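Local coordinates for membrane protein implicated in regulation of membrane protease activity (Corynebacterium glutamicum ATCC 13032, PDB 3CP0) that is of unknown detailed function but, as a soluble NfeD-like domain of OB type, probably binds partners in regulating membrane protease activity, at residues S67-D70 and A76-W79. Numbering follows the deposited sequence.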
ATOM      1  N   SER A  67      -3.893  -3.874  -3.173  1.00 17.46           N
ATOM      2  CA  SER A  67      -2.875  -4.602  -3.916  1.00 18.04           C
ATOM      3  C   SER A  67      -1.686  -3.658  -4.100  1.00 18.62           C
ATOM      4  O   SER A  67      -1.855  -2.467  -4.471  1.00 19.99           O
ATOM      5  CB  SER A  67      -3.405  -5.045  -5.306  1.00 21.02           C
ATOM      6  OG  SER A  67      -4.122  -6.287  -5.132  1.00 22.82           O
ATOM      7  N   VAL A  68      -0.497  -4.182  -3.836  1.00 17.20           N
ATOM      8  CA  VAL A  68       0.746  -3.407  -4.096  1.00 17.42           C
ATOM      9  C   VAL A  68       1.047  -3.484  -5.585  1.00 17.30           C
ATOM     10  O   VAL A  68       1.227  -4.577  -6.135  1.00 18.04           O
ATOM     11  CB  VAL A  68       1.952  -3.948  -3.276  1.00 19.38           C
ATOM     12  CG1 VAL A  68       3.206  -3.133  -3.594  1.00 18.78           C
ATOM     13  CG2 VAL A  68       1.629  -3.901  -1.747  1.00 19.50           C
ATOM     14  N   ILE A  69       1.023  -2.336  -6.257  1.00 16.86           N
ATOM     15  CA  ILE A  69       1.271  -2.335  -7.709  1.00 15.35           C
ATOM     16  C   ILE A  69       2.601  -1.727  -8.151  1.00 16.94           C
ATOM     17  O   ILE A  69       2.960  -1.730  -9.301  1.00 17.19           O
ATOM     18  CB  ILE A  69       0.004  -1.757  -8.505  1.00 18.46           C
ATOM     19  CG1 ILE A  69      -0.383  -0.365  -7.997  1.00 17.95           C
ATOM     20  CG2 ILE A  69      -1.174  -2.696  -8.346  1.00 20.47           C
ATOM     21  CD1 ILE A  69       0.666   0.674  -8.260  1.00 19.71           C
ATOM     22  N   ASP A  70       3.307  -1.184  -7.183  1.00 16.34           N
ATOM     23  CA  ASP A  70       4.644  -0.613  -7.423  1.00 16.85           C
ATOM     24  C   ASP A  70       5.316  -0.400  -6.083  1.00 18.54           C
ATOM     25  O   ASP A  70       4.680  -0.385  -5.056  1.00 17.99           O
ATOM     26  CB  ASP A  70       4.511   0.697  -8.194  1.00 16.62           C
ATOM     27  CG  ASP A  70       5.862   1.160  -8.781  1.00 23.29           C
ATOM     28  OD1 ASP A  70       6.877   0.394  -8.776  1.00 24.37           O
ATOM     29  OD2 ASP A  70       5.874   2.352  -9.151  1.00 26.95           O
ATOM     30  N   ALA A  76       5.319   1.388  -0.536  1.00 16.99           N
ATOM     31  CA  ALA A  76       4.431   0.620  -1.356  1.00 18.12           C
ATOM     32  C   ALA A  76       3.406   1.566  -2.017  1.00 20.05           C
ATOM     33  O   ALA A  76       2.777   2.404  -1.341  1.00 20.38           O
ATOM     34  CB  ALA A  76       3.700  -0.399  -0.469  1.00 18.45           C
ATOM     35  N   ILE A  77       3.223   1.415  -3.323  1.00 17.11           N
ATOM     36  CA  ILE A  77       2.188   2.168  -4.009  1.00 16.65           C
ATOM     37  C   ILE A  77       1.051   1.177  -4.265  1.00 17.23           C
ATOM     38  O   ILE A  77       1.235   0.093  -4.877  1.00 17.44           O
ATOM     39  CB  ILE A  77       2.678   2.721  -5.389  1.00 16.67           C
ATOM     40  CG1 ILE A  77       4.023   3.465  -5.294  1.00 17.88           C
ATOM     41  CG2 ILE A  77       1.660   3.679  -6.042  1.00 18.45           C
ATOM     42  CD1 ILE A  77       4.010   4.513  -4.192  1.00 19.32           C
ATOM     43  N   VAL A  78      -0.103   1.556  -3.767  1.00 17.14           N
ATOM     44  CA  VAL A  78      -1.248   0.601  -3.708  1.00 16.75           C
ATOM     45  C   VAL A  78      -2.463   1.013  -4.480  1.00 18.01           C
ATOM     46  O   VAL A  78      -2.733   2.227  -4.714  1.00 17.17           O
ATOM     47  CB  VAL A  78      -1.634   0.312  -2.241  1.00 16.90           C
ATOM     48  CG1 VAL A  78      -0.366  -0.199  -1.442  1.00 18.51           C
ATOM     49  CG2 VAL A  78      -2.231   1.525  -1.553  1.00 18.45           C
ATOM     50  N   TRP A  79      -3.227  -0.001  -4.868  1.00 16.57           N
ATOM     51  CA  TRP A  79      -4.494   0.253  -5.555  1.00 16.96           C
ATOM     52  C   TRP A  79      -5.524  -0.790  -5.132  1.00 17.77           C
ATOM     53  O   TRP A  79      -5.319  -1.568  -4.186  1.00 18.67           O
ATOM     54  CB  TRP A  79      -4.298   0.311  -7.065  1.00 18.43           C
ATOM     55  CG  TRP A  79      -5.464   0.936  -7.828  1.00 19.90           C
ATOM     56  CD1 TRP A  79      -6.152   0.401  -8.885  1.00 22.13           C
ATOM     57  CD2 TRP A  79      -6.057   2.225  -7.561  1.00 17.81           C
ATOM     58  NE1 TRP A  79      -7.176   1.278  -9.293  1.00 20.88           N
ATOM     59  CE2 TRP A  79      -7.127   2.400  -8.500  1.00 21.12           C
ATOM     60  CE3 TRP A  79      -5.789   3.241  -6.633  1.00 19.32           C
ATOM     61  CZ2 TRP A  79      -7.939   3.566  -8.517  1.00 20.92           C
ATOM     62  CZ3 TRP A  79      -6.628   4.395  -6.650  1.00 20.87           C
ATOM     63  CH2 TRP A  79      -7.647   4.536  -7.597  1.00 20.95           C
TER
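Ser67 and Trp79 are joined by two backbone hydrogen bonds, Ser67 N giving its hydrogen to Trp79 O at 2.9 Å and Trp79 N reaching Ser67 O at 2.8 Å. This antiparallel hydrogen-bonded pair lies toward the open end of the hairpin of strands 65-72 and 75-80. Val68 and Val78 follow as a non-hydrogen-bonded pair, and then a classic beta bulge shifts the register. Ile69 and Asp70 both face Ile77, whose O takes a 2.8 Å bond from Ile69 N and a weak, bent one (141°) from Asp70 N. Ile77 N returns a straight 2.9 Å bond to Asp70 O.

The apolar contacts divide between the two sides of the sheet. On one, Val68 sets CG2 against Val78 CG1 and, with CG1 anti to its backbone N (chi1 179°), turns that methyl to Ala76 CB at 4.2 Å. On the other, Ile69 lays CG1 beside Trp79 CB, while its CD1 meets Ile77 CG2 at 3.9 Å, the two isoleucine side chains crossing at about a right angle. Asp70 CB packs on Ile77 CB, and its carboxylate goes to a bound zinc ion and, through OD1, to Arg22 in a salt bridge.

The extra residue at the bulge thus leaves Ile77 O with two amide donors and brings Ile69 in beside Asp70 on the face of Ile77 and Trp79, while the zinc and Arg22 would favour an ionised Asp70.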